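Local coordinates for ABC transporter substrate binding protein (Ribose) (PDB 4WT7) that probably serves as the solute-binding component of an ABC transporter for sugars or related polyols, holding D-allitol between its two domains, at residues Val155-Gly160 with Ala221-Trp226. Residues are numbered along the deposited sequence; the frame is centred on the assembly and turned at random.
Sequences VVVFNG and AIWSAW. With X9X (D-allitol), chain C.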
loop_
_atom_site.group_PDB
_atom_site.type_symbol
_atom_site.label_atom_id
_atom_site.label_comp_id
_atom_site.label_asym_id
_atom_site.label_seq_id
_atom_site.Cartn_x
_atom_site.Cartn_y
_atom_site.Cartn_z
ATOM N N VAL A 155 21.079 -3.020 -4.904
ATOM C CA VAL A 155 19.803 -2.433 -4.512
ATOM C C VAL A 155 19.541 -2.681 -3.043
ATOM O O VAL A 155 19.580 -3.826 -2.576
ATOM C CB VAL A 155 18.648 -3.038 -5.333
ATOM C CG1 VAL A 155 17.333 -2.362 -5.005
ATOM C CG2 VAL A 155 18.931 -2.904 -6.815
ATOM N N VAL A 156 19.290 -1.605 -2.308
ATOM C CA VAL A 156 18.887 -1.709 -0.934
ATOM C C VAL A 156 17.370 -1.844 -0.956
ATOM O O VAL A 156 16.653 -1.106 -1.669
ATOM C CB VAL A 156 19.287 -0.459 -0.120
ATOM C CG1 VAL A 156 18.758 -0.550 1.294
ATOM C CG2 VAL A 156 20.810 -0.246 -0.112
ATOM N N VAL A 157 16.870 -2.793 -0.191
ATOM C CA VAL A 157 15.461 -3.136 -0.272
ATOM C C VAL A 157 14.870 -2.996 1.117
ATOM O O VAL A 157 15.454 -3.526 2.073
ATOM C CB VAL A 157 15.277 -4.610 -0.735
ATOM C CG1 VAL A 157 13.973 -5.129 -0.255
ATOM C CG2 VAL A 157 15.409 -4.757 -2.252
ATOM N N PHE A 158 13.754 -2.277 1.238
ATOM C CA PHE A 158 12.947 -2.238 2.468
ATOM C C PHE A 158 11.817 -3.249 2.278
ATOM O O PHE A 158 10.996 -3.098 1.358
ATOM C CB PHE A 158 12.300 -0.857 2.689
ATOM C CG PHE A 158 13.226 0.201 3.308
ATOM C CD1 PHE A 158 13.407 0.281 4.691
ATOM C CD2 PHE A 158 13.852 1.148 2.509
ATOM C CE1 PHE A 158 14.235 1.268 5.257
ATOM C CE2 PHE A 158 14.676 2.127 3.066
ATOM C CZ PHE A 158 14.850 2.197 4.439
ATOM N N ASN A 159 11.765 -4.264 3.140
ATOM C CA ASN A 159 10.791 -5.338 2.984
ATOM C C ASN A 159 10.265 -5.714 4.357
ATOM O O ASN A 159 10.453 -6.840 4.815
ATOM C CB ASN A 159 11.447 -6.520 2.256
ATOM C CG ASN A 159 10.486 -7.688 1.999
ATOM O OD1 ASN A 159 9.266 -7.518 1.860
ATOM N ND2 ASN A 159 11.043 -8.888 1.946
ATOM N N GLY A 160 9.635 -4.744 5.033
ATOM C CA GLY A 160 9.188 -4.924 6.407
ATOM C C GLY A 160 7.699 -5.214 6.540
ATOM O O GLY A 160 7.170 -5.337 7.639
ATOM N N ALA A 221 20.349 1.748 -6.238
ATOM C CA ALA A 221 18.946 2.005 -5.985
ATOM C C ALA A 221 18.503 1.593 -4.578
ATOM O O ALA A 221 19.176 0.796 -3.886
ATOM C CB ALA A 221 18.100 1.291 -7.012
ATOM N N ILE A 222 17.377 2.163 -4.167
ATOM C CA ILE A 222 16.715 1.772 -2.942
ATOM C C ILE A 222 15.226 1.593 -3.261
ATOM O O ILE A 222 14.552 2.530 -3.765
ATOM C CB ILE A 222 16.869 2.820 -1.860
ATOM C CG1 ILE A 222 18.344 3.177 -1.687
ATOM C CG2 ILE A 222 16.282 2.325 -0.554
ATOM C CD1 ILE A 222 18.562 4.140 -0.603
ATOM N N TRP A 223 14.746 0.403 -2.969
ATOM C CA TRP A 223 13.390 -0.015 -3.286
ATOM C C TRP A 223 12.585 -0.161 -2.012
ATOM O O TRP A 223 13.099 -0.628 -0.991
ATOM C CB TRP A 223 13.442 -1.365 -3.993
ATOM C CG TRP A 223 12.086 -1.971 -4.383
ATOM C CD1 TRP A 223 11.500 -1.914 -5.613
ATOM C CD2 TRP A 223 11.182 -2.717 -3.546
ATOM N NE1 TRP A 223 10.296 -2.578 -5.602
ATOM C CE2 TRP A 223 10.069 -3.072 -4.346
ATOM C CE3 TRP A 223 11.196 -3.117 -2.205
ATOM C CZ2 TRP A 223 8.985 -3.816 -3.848
ATOM C CZ3 TRP A 223 10.132 -3.831 -1.706
ATOM C CH2 TRP A 223 9.038 -4.184 -2.527
ATOM N N SER A 224 11.312 0.206 -2.095
ATOM C CA SER A 224 10.369 0.039 -1.007
ATOM C C SER A 224 9.026 -0.309 -1.616
ATOM O O SER A 224 8.755 0.052 -2.758
ATOM C CB SER A 224 10.254 1.355 -0.250
ATOM O OG SER A 224 11.547 1.773 0.148
ATOM N N ALA A 225 8.161 -0.937 -0.831
ATOM C CA ALA A 225 6.888 -1.442 -1.350
ATOM C C ALA A 225 5.803 -0.362 -1.322
ATOM O O ALA A 225 4.741 -0.506 -1.950
ATOM C CB ALA A 225 6.449 -2.680 -0.548
ATOM N N TRP A 226 6.084 0.713 -0.583
ATOM C CA TRP A 226 5.227 1.876 -0.493
ATOM C C TRP A 226 6.149 3.075 -0.282
ATOM O O TRP A 226 7.317 2.899 -0.002
ATOM C CB TRP A 226 4.195 1.740 0.626
ATOM C CG TRP A 226 4.790 1.512 1.971
ATOM C CD1 TRP A 226 5.603 0.474 2.350
ATOM C CD2 TRP A 226 4.597 2.310 3.126
ATOM N NE1 TRP A 226 5.956 0.598 3.674
ATOM C CE2 TRP A 226 5.342 1.711 4.181
ATOM C CE3 TRP A 226 3.870 3.454 3.394
ATOM C CZ2 TRP A 226 5.388 2.262 5.469
ATOM C CZ3 TRP A 226 3.906 3.989 4.664
ATOM C CH2 TRP A 226 4.661 3.401 5.682
HETATM O OAA X9X C . 1.127 -1.872 4.656
HETATM C CAG X9X C . 1.840 -0.722 4.373
HETATM C CAI X9X C . 1.499 0.040 3.134
HETATM O OAC X9X C . 1.910 -0.635 1.969
HETATM C CAK X9X C . 0.055 0.452 3.129
HETATM O OAE X9X C . -0.148 1.099 4.325
HETATM C CAL X9X C . -0.238 1.479 2.033
HETATM O OAF X9X C . 0.588 2.586 2.143
HETATM C CAJ X9X C . -0.284 0.968 0.607
HETATM O OAD X9X C . 0.962 0.841 0.013
HETATM C CAH X9X C . -1.096 -0.291 0.385
HETATM O OAB X9X C . -1.683 -0.415 -0.892
HETATM O O HOH W 1 8.640 -1.826 2.125
#
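W223 and F158 carry much of this contact between two neighbouring parallel strands, 155-158 and 221-224, and they do so from opposite faces of the sheet. The backbone tie between them is straight: F158 N donates to W223 O at 2.8 Å with an N-H...O angle of 173°. Two further bonds, W223 N to V156 O and V156 N to A221 O, complete the parallel pattern, in which V156 reaches both A221 and W223 and F158 N takes up W223 O.

With CG anti to its backbone N (chi1 179°), the W223 indole extends along the strand beside V157. Its CE3 lies 3.9 Å from V157 CG1, while its CZ3 edge approaches F158 O, 3.3 Å away and near the ring plane. Farther back, V155 CG1 packs on W223 CB. L141 and L174, from helices 134-148 and 165-178, add apolar cover on this face.

On the other face the F158 ring leans back toward I222, CE2 lying 4.0 Å from I222 CG2, and its CD2 comes within 3.4 Å of S224 OG. V206 of helix 198-212 touches both F158 and I222, so helices pack on both faces of the sheet, as expected of the alpha/beta fold of periplasmic binding proteins.

Past F158 and S224 the two chains diverge, and a water bridges the gap, donating to F158 O at 2.8 Å and accepting from A225 N at 3.1 Å. The chain then delivers W226 to the ligand, one indole face lying against D-allitol CAI; D193 bonds W226 NE1 as well as G160 N. Apolar packing and straight backbone bonds thus make a buried, closely bonded base, whereas a bridging water takes the place of a direct backbone bond where the chains diverge toward the sugar-alcohol site.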